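Long-range contacts in putative nitrite reductase NADPH (Small subunit) oxidoreductase protein (Vibrio parahaemolyticus RIMD 2210633, PDB 3C0D), which probably serves as the small subunit of an NAD(P)H-dependent nitrite reductase, built on a Rieske-like fold: residues 49-55 with 71-76; 25-30 with 93-97; 15-20 with 32-37. All coordinates share one frame. Residues are numbered along the deposited sequence.

Contact 1 (49-55 with 71-76); sequences IGKAYVM and SPLYKQ
Two loops that would grip an iron-sulfur cluster in a canonical Rieske protein here meet directly through their own side chains. Segment 71-76 reads S-P-L-Y-K where the family box has Cys-Pro-X-His-Gly, so S71 and Y74 probably take the second Cys and His positions; D47 and I49 correspond likewise to the first pair. The loops run antiparallel, with CA atoms 6.2 Å apart for G50 and L73 and 5.8 Å for M55 and S71. G50 turns at phi/psi 142/-30, K51 follows in a left-handed conformation (57/67), and the chain then extends through A52 and Y53. Loop 71-76 folds back on itself, K75 also left-handed (50/12), and is closed by S71 N to Q76 O at 2.8 Å. I49 (m, t), the most covered residue, points toward the other loop, its CB 3.1 Å from Q76 OE1, close but not hydrogen-bonded. A CB on G50 would clash with L73 CD1 and with the preceding carbonyl. G50 O lies 3.6 Å from L73 CD1, while G50 CA sits at the edge of the Y74 ring, 3.6 Å from its CE2. L73 (m, t) reaches on between the loops, its CG 4.0 Å from V54 CG1. Selenomethionine M55, all m, starts away from the other loop but curls back, putting SE 3.9 Å from S71 CB. S71 (t) directs OG to a hydrogen bond with D47. With an acid, a serine, an isoleucine and a tyrosine at the presumed ligand positions, the chemistry argues against a classical two-Cys, two-His cluster site.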
loop_
_atom_site.group_PDB
_atom_site.type_symbol
_atom_site.label_atom_id
_atom_site.label_comp_id
_atom_site.label_asym_id
_atom_site.label_seq_id
_atom_site.Cartn_x
_atom_site.Cartn_y
_atom_site.Cartn_z
ATOM N N ILE A 49 5.468 13.754 -1.800
ATOM C CA ILE A 49 6.571 14.477 -2.413
ATOM C C ILE A 49 6.391 14.192 -3.895
ATOM O O ILE A 49 6.872 13.166 -4.400
ATOM C CB ILE A 49 7.947 13.891 -2.011
ATOM C CG1 ILE A 49 8.001 13.612 -0.509
ATOM C CG2 ILE A 49 9.048 14.861 -2.393
ATOM C CD1 ILE A 49 9.245 12.871 -0.106
ATOM N N GLY A 50 5.712 15.078 -4.607
ATOM C CA GLY A 50 5.505 14.828 -6.025
ATOM C C GLY A 50 4.113 15.319 -6.312
ATOM O O GLY A 50 3.796 15.744 -7.424
ATOM N N LYS A 51 3.282 15.225 -5.280
ATOM C CA LYS A 51 1.925 15.710 -5.325
ATOM C C LYS A 51 1.011 15.165 -6.416
ATOM O O LYS A 51 0.586 15.908 -7.305
ATOM C CB LYS A 51 1.977 17.234 -5.398
ATOM C CG LYS A 51 2.858 17.824 -4.335
ATOM C CD LYS A 51 2.352 17.404 -2.979
ATOM C CE LYS A 51 3.171 18.022 -1.873
ATOM N NZ LYS A 51 2.703 17.521 -0.556
ATOM N N ALA A 52 0.691 13.878 -6.339
ATOM C CA ALA A 52 -0.203 13.265 -7.313
ATOM C C ALA A 52 -0.501 11.831 -6.921
ATOM O O ALA A 52 0.359 11.154 -6.364
ATOM C CB ALA A 52 0.412 13.313 -8.707
ATOM N N TYR A 53 -1.729 11.382 -7.182
ATOM C CA TYR A 53 -2.087 10.013 -6.865
ATOM C C TYR A 53 -1.297 9.237 -7.874
ATOM O O TYR A 53 -1.652 9.224 -9.053
ATOM C CB TYR A 53 -3.565 9.731 -7.100
ATOM C CG TYR A 53 -4.509 10.580 -6.304
ATOM C CD1 TYR A 53 -4.619 10.440 -4.921
ATOM C CD2 TYR A 53 -5.290 11.534 -6.933
ATOM C CE1 TYR A 53 -5.496 11.238 -4.181
ATOM C CE2 TYR A 53 -6.161 12.338 -6.212
ATOM C CZ TYR A 53 -6.268 12.185 -4.846
ATOM O OH TYR A 53 -7.186 12.946 -4.170
ATOM N N VAL A 54 -0.228 8.585 -7.418
ATOM C CA VAL A 54 0.615 7.834 -8.325
ATOM C C VAL A 54 1.370 6.664 -7.691
ATOM O O VAL A 54 2.095 5.945 -8.394
ATOM C CB VAL A 54 1.619 8.794 -9.008
ATOM C CG1 VAL A 54 2.711 9.208 -8.042
ATOM C CG2 VAL A 54 2.196 8.139 -10.242
HETATM N N MSE A 55 1.193 6.450 -6.389
HETATM C CA MSE A 55 1.910 5.374 -5.728
HETATM C C MSE A 55 1.589 3.996 -6.262
HETATM O O MSE A 55 2.406 3.077 -6.165
HETATM C CB MSE A 55 1.678 5.408 -4.218
HETATM C CG MSE A 55 2.254 6.651 -3.520
HETATM SE SE MSE A 55 4.139 7.124 -3.923
HETATM C CE MSE A 55 5.025 5.557 -3.169
ATOM N N SER A 71 8.444 5.971 -5.553
ATOM C CA SER A 71 7.502 6.857 -6.214
ATOM C C SER A 71 7.942 6.954 -7.669
ATOM O O SER A 71 9.138 7.051 -7.954
ATOM C CB SER A 71 7.505 8.247 -5.579
ATOM O OG SER A 71 6.702 9.126 -6.349
ATOM N N PRO A 72 6.985 6.902 -8.608
ATOM C CA PRO A 72 7.317 6.991 -10.033
ATOM C C PRO A 72 7.671 8.413 -10.482
ATOM O O PRO A 72 7.928 8.644 -11.665
ATOM C CB PRO A 72 6.066 6.459 -10.705
ATOM C CG PRO A 72 4.998 6.887 -9.771
ATOM C CD PRO A 72 5.560 6.591 -8.418
ATOM N N LEU A 73 7.695 9.359 -9.541
ATOM C CA LEU A 73 8.032 10.740 -9.871
ATOM C C LEU A 73 9.466 11.110 -9.466
ATOM O O LEU A 73 10.390 11.023 -10.274
ATOM C CB LEU A 73 7.026 11.700 -9.213
ATOM C CG LEU A 73 5.550 11.576 -9.638
ATOM C CD1 LEU A 73 4.715 12.619 -8.918
ATOM C CD2 LEU A 73 5.415 11.748 -11.140
ATOM N N TYR A 74 9.655 11.522 -8.219
ATOM C CA TYR A 74 10.985 11.890 -7.735
ATOM C C TYR A 74 11.742 10.710 -7.085
ATOM O O TYR A 74 12.649 10.886 -6.264
ATOM C CB TYR A 74 10.856 13.074 -6.775
ATOM C CG TYR A 74 10.305 14.299 -7.461
ATOM C CD1 TYR A 74 11.061 14.983 -8.411
ATOM C CD2 TYR A 74 9.011 14.751 -7.195
ATOM C CE1 TYR A 74 10.541 16.098 -9.095
ATOM C CE2 TYR A 74 8.476 15.866 -7.865
ATOM C CZ TYR A 74 9.248 16.533 -8.818
ATOM O OH TYR A 74 8.734 17.620 -9.505
ATOM N N LYS A 75 11.341 9.506 -7.486
ATOM C CA LYS A 75 11.928 8.235 -7.062
ATOM C C LYS A 75 12.155 7.901 -5.583
ATOM O O LYS A 75 12.856 6.924 -5.296
ATOM C CB LYS A 75 13.257 8.015 -7.799
ATOM C CG LYS A 75 13.174 8.077 -9.306
ATOM C CD LYS A 75 12.291 6.978 -9.879
ATOM C CE LYS A 75 12.350 6.962 -11.412
ATOM N NZ LYS A 75 11.930 8.262 -12.028
ATOM N N GLN A 76 11.600 8.663 -4.643
ATOM C CA GLN A 76 11.819 8.315 -3.239
ATOM C C GLN A 76 11.257 6.923 -2.905
ATOM O O GLN A 76 10.281 6.470 -3.507
ATOM C CB GLN A 76 11.197 9.355 -2.308
ATOM C CG GLN A 76 11.930 10.683 -2.259
ATOM C CD GLN A 76 11.357 11.710 -3.216
ATOM O OE1 GLN A 76 10.174 12.034 -3.152
ATOM N NE2 GLN A 76 12.196 12.236 -4.101
#

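Contact 2 (25-30 with 93-97); sequences IEGERV and LKTWR
W96 gives up the most surface here (104 Å²), with E28 (58 Å²) and I25 (36 Å²) next. The indole (chi1 -79°, chi2 -98°) lies against a tight hairpin, I25 to E28, a type I' turn with E26 at 43/50 and G27 at 90/-23. A side chain on G27 would jam against the carbonyl before it. The turn is closed by both backbone bonds, I25 N to E28 O at 3.2 Å and E28 N to I25 O at 3.0 Å, the pattern of a two-residue beta hairpin. The hairpin and segment 93-97 are not paired as strands: the nearest CA atoms, those of V30 and W96, stay 8.4 Å apart, and side chains fill the gap. Two CH-pi contacts cover one face of the indole. V30 CG2 sits 3.8 Å from the centroid of the six-membered ring of W96, only 4° off the normal; I25 CD1 is 4.1 Å from that of the five-membered ring, 22° off. I25 CG2 comes within 3.8 Å of W96 NE1. E28 (m, t) reaches past the ring edge, OE1 3.3 Å from W96 CZ2, to a salt bridge with the fully extended K94 (t throughout): K94 NZ to E28 OE2 is 2.7 Å, and its second bond, to E28 OE1 at 3.0 Å, is weak. Around this, strand 39-47 pairs with both 28-35 and 95-100 and so lies between them in the curled antiparallel sheet; its A42 touches V30 and its Q44 hydrogen-bonds the backbone of K94, while Y107 of strand 104-108 packs on I25.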
loop_
_atom_site.group_PDB
_atom_site.type_symbol
_atom_site.label_atom_id
_atom_site.label_comp_id
_atom_site.label_asym_id
_atom_site.label_seq_id
_atom_site.Cartn_x
_atom_site.Cartn_y
_atom_site.Cartn_z
ATOM N N ILE A 25 -10.838 3.591 0.413
ATOM C CA ILE A 25 -11.220 3.138 1.731
ATOM C C ILE A 25 -11.818 4.345 2.415
ATOM O O ILE A 25 -11.126 5.307 2.730
ATOM C CB ILE A 25 -10.033 2.592 2.526
ATOM C CG1 ILE A 25 -9.449 1.380 1.800
ATOM C CG2 ILE A 25 -10.488 2.195 3.935
ATOM C CD1 ILE A 25 -8.424 0.637 2.610
ATOM N N GLU A 26 -13.129 4.297 2.594
ATOM C CA GLU A 26 -13.845 5.382 3.220
ATOM C C GLU A 26 -13.372 6.737 2.726
ATOM O O GLU A 26 -13.050 7.612 3.522
ATOM C CB GLU A 26 -13.708 5.287 4.739
ATOM C CG GLU A 26 -14.661 4.269 5.336
ATOM C CD GLU A 26 -16.123 4.589 5.016
ATOM O OE1 GLU A 26 -16.634 5.637 5.490
ATOM O OE2 GLU A 26 -16.759 3.794 4.285
ATOM N N GLY A 27 -13.313 6.897 1.407
ATOM C CA GLY A 27 -12.930 8.176 0.832
ATOM C C GLY A 27 -11.480 8.497 0.523
ATOM O O GLY A 27 -11.201 9.361 -0.309
ATOM N N GLU A 28 -10.546 7.821 1.180
ATOM C CA GLU A 28 -9.137 8.087 0.945
ATOM C C GLU A 28 -8.552 7.209 -0.153
ATOM O O GLU A 28 -8.915 6.051 -0.287
ATOM C CB GLU A 28 -8.361 7.897 2.245
ATOM C CG GLU A 28 -8.785 8.856 3.346
ATOM C CD GLU A 28 -7.923 8.728 4.601
ATOM O OE1 GLU A 28 -6.671 8.795 4.478
ATOM O OE2 GLU A 28 -8.503 8.570 5.702
ATOM N N ARG A 29 -7.643 7.775 -0.939
ATOM C CA ARG A 29 -6.998 7.051 -2.027
ATOM C C ARG A 29 -6.007 6.063 -1.474
ATOM O O ARG A 29 -5.039 6.472 -0.847
ATOM C CB ARG A 29 -6.208 7.992 -2.918
ATOM C CG ARG A 29 -6.174 7.532 -4.352
ATOM C CD ARG A 29 -7.289 8.208 -5.063
ATOM N NE ARG A 29 -8.095 8.907 -4.088
ATOM C CZ ARG A 29 -8.967 9.835 -4.410
ATOM N NH1 ARG A 29 -9.118 10.156 -5.688
ATOM N NH2 ARG A 29 -9.682 10.431 -3.468
ATOM N N VAL A 30 -6.212 4.775 -1.737
ATOM C CA VAL A 30 -5.311 3.744 -1.231
ATOM C C VAL A 30 -4.681 2.901 -2.342
ATOM O O VAL A 30 -5.297 2.646 -3.380
ATOM C CB VAL A 30 -6.059 2.807 -0.258
ATOM C CG1 VAL A 30 -5.101 1.813 0.357
ATOM C CG2 VAL A 30 -6.746 3.624 0.810
ATOM N N LEU A 93 4.030 7.432 4.528
ATOM C CA LEU A 93 2.719 7.204 3.922
ATOM C C LEU A 93 1.722 6.627 4.921
ATOM O O LEU A 93 2.088 5.840 5.800
ATOM C CB LEU A 93 2.828 6.239 2.737
ATOM C CG LEU A 93 3.703 6.556 1.521
ATOM C CD1 LEU A 93 3.520 5.473 0.469
ATOM C CD2 LEU A 93 3.323 7.897 0.955
ATOM N N LYS A 94 0.456 7.007 4.788
ATOM C CA LYS A 94 -0.557 6.478 5.689
ATOM C C LYS A 94 -0.762 5.010 5.322
ATOM O O LYS A 94 -0.690 4.632 4.145
ATOM C CB LYS A 94 -1.869 7.264 5.561
ATOM C CG LYS A 94 -2.937 6.828 6.545
ATOM C CD LYS A 94 -4.143 7.749 6.515
ATOM C CE LYS A 94 -5.219 7.306 7.519
ATOM N NZ LYS A 94 -6.511 8.067 7.411
ATOM N N THR A 95 -1.004 4.190 6.342
ATOM C CA THR A 95 -1.195 2.751 6.169
ATOM C C THR A 95 -2.548 2.255 6.655
ATOM O O THR A 95 -3.175 2.870 7.506
ATOM C CB THR A 95 -0.126 1.960 6.936
ATOM O OG1 THR A 95 -0.083 2.426 8.292
ATOM C CG2 THR A 95 1.241 2.135 6.289
ATOM N N TRP A 96 -2.988 1.131 6.105
ATOM C CA TRP A 96 -4.255 0.521 6.496
ATOM C C TRP A 96 -4.028 -0.964 6.766
ATOM O O TRP A 96 -3.409 -1.653 5.958
ATOM C CB TRP A 96 -5.292 0.680 5.385
ATOM C CG TRP A 96 -5.926 2.039 5.317
ATOM C CD1 TRP A 96 -7.134 2.409 5.842
ATOM C CD2 TRP A 96 -5.402 3.197 4.663
ATOM N NE1 TRP A 96 -7.393 3.724 5.549
ATOM C CE2 TRP A 96 -6.346 4.233 4.826
ATOM C CE3 TRP A 96 -4.226 3.460 3.951
ATOM C CZ2 TRP A 96 -6.152 5.516 4.302
ATOM C CZ3 TRP A 96 -4.029 4.742 3.427
ATOM C CH2 TRP A 96 -4.992 5.753 3.608
ATOM N N ARG A 97 -4.529 -1.446 7.900
ATOM C CA ARG A 97 -4.373 -2.844 8.261
ATOM C C ARG A 97 -5.181 -3.704 7.285
ATOM O O ARG A 97 -6.375 -3.480 7.101
ATOM C CB ARG A 97 -4.865 -3.075 9.695
ATOM C CG ARG A 97 -4.223 -2.182 10.769
ATOM C CD ARG A 97 -4.289 -2.876 12.126
ATOM N NE ARG A 97 -3.611 -4.171 12.048
ATOM C CZ ARG A 97 -3.801 -5.185 12.888
ATOM N NH1 ARG A 97 -4.657 -5.068 13.898
ATOM N NH2 ARG A 97 -3.150 -6.330 12.701
#

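Contact 3 (15-20 with 32-37); sequences LMPFIG and LFYIPD
F18 lays its ring against P36: P36 CD stands 4.0 Å from the ring centroid of F18, 24° off the normal, a CH-pi contact over the face, while F18 CD1 touches I35 CD1 at 3.6 Å. The CA-to-CB bond of F18 points away from strand 32-35, but chi1 at -57° (m) brings the ring back over the end of that strand. F18 occupies the third position of a type II turn from M16 to I19, with P17 at -58/126, F18 in the left-handed region at 67/11, and I19 N to M16 O at 3.2 Å. The turn is tied to the strand by one straight backbone bond, F18 N to Y34 O, 2.9 Å at 172°. The closest CA atoms are those of P17 and Y34 (5.3 Å) and of G20 and F33 (4.9 Å). Before the turn, L15 (m, t) faces the strand, placing CD1 3.7 Å from Y34 CB and CD2 3.9 Å from L32 CB. Y34 (chi1 167°, t) points toward the turn and meets P17, CE2 to P17 CG at 4.1 Å. After it, G20 passes tight against the strand: its CA makes a CA-H...O contact with L32 O at 3.2 Å, and G20 N is 3.3 Å from F33 CE1. A CB on G20 would clash with that same F33 atom. L15 and L32 continue into the interior, both touching C10 of strand 6-11. A connecting turn that runs beside strand 28-35 and feeds into its antiparallel neighbour 21-25 belongs here to the all-beta framework of the Rieske-like fold.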
loop_
_atom_site.group_PDB
_atom_site.type_symbol
_atom_site.label_atom_id
_atom_site.label_comp_id
_atom_site.label_asym_id
_atom_site.label_seq_id
_atom_site.Cartn_x
_atom_site.Cartn_y
_atom_site.Cartn_z
ATOM N N LEU A 15 -5.651 -8.424 -7.731
ATOM C CA LEU A 15 -4.312 -7.912 -7.477
ATOM C C LEU A 15 -3.193 -8.706 -8.151
ATOM O O LEU A 15 -3.009 -9.895 -7.869
ATOM C CB LEU A 15 -4.022 -7.903 -5.973
ATOM C CG LEU A 15 -4.930 -7.165 -4.994
ATOM C CD1 LEU A 15 -4.336 -7.321 -3.603
ATOM C CD2 LEU A 15 -5.044 -5.697 -5.366
HETATM N N MSE A 16 -2.437 -8.039 -9.019
HETATM C CA MSE A 16 -1.308 -8.659 -9.689
HETATM C C MSE A 16 -0.143 -8.598 -8.707
HETATM O O MSE A 16 0.003 -7.625 -7.968
HETATM C CB MSE A 16 -0.938 -7.895 -10.953
HETATM C CG MSE A 16 -1.795 -8.210 -12.162
HETATM SE SE MSE A 16 -1.125 -7.286 -13.754
HETATM C CE MSE A 16 0.007 -8.697 -14.485
ATOM N N PRO A 17 0.704 -9.642 -8.681
ATOM C CA PRO A 17 1.849 -9.675 -7.774
ATOM C C PRO A 17 2.815 -8.515 -7.945
ATOM O O PRO A 17 3.280 -8.243 -9.046
ATOM C CB PRO A 17 2.486 -11.014 -8.091
ATOM C CG PRO A 17 1.302 -11.855 -8.435
ATOM C CD PRO A 17 0.568 -10.934 -9.372
ATOM N N PHE A 18 3.088 -7.824 -6.844
ATOM C CA PHE A 18 4.017 -6.701 -6.845
ATOM C C PHE A 18 3.565 -5.479 -7.638
ATOM O O PHE A 18 4.357 -4.565 -7.855
ATOM C CB PHE A 18 5.384 -7.163 -7.381
ATOM C CG PHE A 18 5.984 -8.301 -6.606
ATOM C CD1 PHE A 18 6.374 -8.121 -5.274
ATOM C CD2 PHE A 18 6.178 -9.543 -7.201
ATOM C CE1 PHE A 18 6.956 -9.160 -4.541
ATOM C CE2 PHE A 18 6.762 -10.597 -6.480
ATOM C CZ PHE A 18 7.150 -10.397 -5.149
ATOM N N ILE A 19 2.308 -5.458 -8.060
ATOM C CA ILE A 19 1.795 -4.346 -8.841
ATOM C C ILE A 19 0.614 -3.632 -8.178
ATOM O O ILE A 19 -0.449 -4.213 -7.976
ATOM C CB ILE A 19 1.422 -4.839 -10.244
ATOM C CG1 ILE A 19 2.701 -5.307 -10.949
ATOM C CG2 ILE A 19 0.741 -3.729 -11.040
ATOM C CD1 ILE A 19 2.482 -5.905 -12.326
ATOM N N GLY A 20 0.820 -2.354 -7.865
ATOM C CA GLY A 20 -0.193 -1.557 -7.196
ATOM C C GLY A 20 -1.550 -1.419 -7.858
ATOM O O GLY A 20 -1.635 -1.142 -9.049
ATOM N N LEU A 32 -3.014 -0.777 -3.107
ATOM C CA LEU A 32 -2.841 -2.127 -2.594
ATOM C C LEU A 32 -1.670 -2.801 -3.291
ATOM O O LEU A 32 -1.512 -2.684 -4.507
ATOM C CB LEU A 32 -4.099 -2.965 -2.803
ATOM C CG LEU A 32 -5.350 -2.481 -2.082
ATOM C CD1 LEU A 32 -6.358 -3.607 -2.034
ATOM C CD2 LEU A 32 -5.000 -2.015 -0.671
ATOM N N PHE A 33 -0.852 -3.507 -2.519
ATOM C CA PHE A 33 0.311 -4.181 -3.071
ATOM C C PHE A 33 0.354 -5.606 -2.545
ATOM O O PHE A 33 0.633 -5.835 -1.364
ATOM C CB PHE A 33 1.592 -3.453 -2.662
ATOM C CG PHE A 33 1.866 -2.207 -3.448
ATOM C CD1 PHE A 33 2.378 -2.284 -4.746
ATOM C CD2 PHE A 33 1.692 -0.946 -2.866
ATOM C CE1 PHE A 33 2.725 -1.114 -5.464
ATOM C CE2 PHE A 33 2.033 0.238 -3.567
ATOM C CZ PHE A 33 2.552 0.145 -4.865
ATOM N N TYR A 34 0.085 -6.562 -3.427
ATOM C CA TYR A 34 0.096 -7.970 -3.046
ATOM C C TYR A 34 1.497 -8.576 -3.166
ATOM O O TYR A 34 2.045 -8.660 -4.259
ATOM C CB TYR A 34 -0.898 -8.741 -3.924
ATOM C CG TYR A 34 -0.771 -10.243 -3.861
ATOM C CD1 TYR A 34 -0.671 -10.904 -2.637
ATOM C CD2 TYR A 34 -0.800 -11.009 -5.023
ATOM C CE1 TYR A 34 -0.607 -12.307 -2.570
ATOM C CE2 TYR A 34 -0.745 -12.414 -4.969
ATOM C CZ TYR A 34 -0.653 -13.056 -3.736
ATOM O OH TYR A 34 -0.661 -14.434 -3.662
ATOM N N ILE A 35 2.068 -8.983 -2.036
ATOM C CA ILE A 35 3.394 -9.603 -2.020
ATOM C C ILE A 35 3.191 -11.077 -1.682
ATOM O O ILE A 35 2.889 -11.409 -0.536
ATOM C CB ILE A 35 4.312 -9.000 -0.925
ATOM C CG1 ILE A 35 4.274 -7.471 -0.976
ATOM C CG2 ILE A 35 5.728 -9.471 -1.130
ATOM C CD1 ILE A 35 4.764 -6.891 -2.300
ATOM N N PRO A 36 3.364 -11.982 -2.670
ATOM C CA PRO A 36 3.189 -13.430 -2.462
ATOM C C PRO A 36 3.671 -13.980 -1.113
ATOM O O PRO A 36 2.894 -14.595 -0.373
ATOM C CB PRO A 36 3.948 -14.039 -3.633
ATOM C CG PRO A 36 3.710 -13.042 -4.721
ATOM C CD PRO A 36 3.907 -11.714 -4.017
ATOM N N ASP A 37 4.933 -13.744 -0.778
ATOM C CA ASP A 37 5.471 -14.256 0.482
ATOM C C ASP A 37 4.913 -13.565 1.747
ATOM O O ASP A 37 4.838 -14.182 2.812
ATOM C CB ASP A 37 7.009 -14.147 0.490
ATOM C CG ASP A 37 7.616 -14.106 -0.916
ATOM O OD1 ASP A 37 7.388 -13.101 -1.643
ATOM O OD2 ASP A 37 8.321 -15.072 -1.293
#

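Overall arrangement
All three contacts bear on the same antiparallel sheet, and contacts 2 and 3 share strand 28-35, using its two ends on opposite sides of the chain's centre, about 16 Å apart between contact centres. Contact 1 lies out at the surface, about 16 Å from contact 2 and about 19 Å from contact 3, centre to centre. It still reaches both: Y53 CD1 packs on R29 CG at 3.3 Å, the same two residues forming a cation-pi pair, and M55 O lies 3.2 Å from F33 CZ. Contact 1 lies where relatives of the Rieske family hold their cluster, a site whose usual ligands appear to be replaced here; contacts 2 and 3 belong to the beta framework.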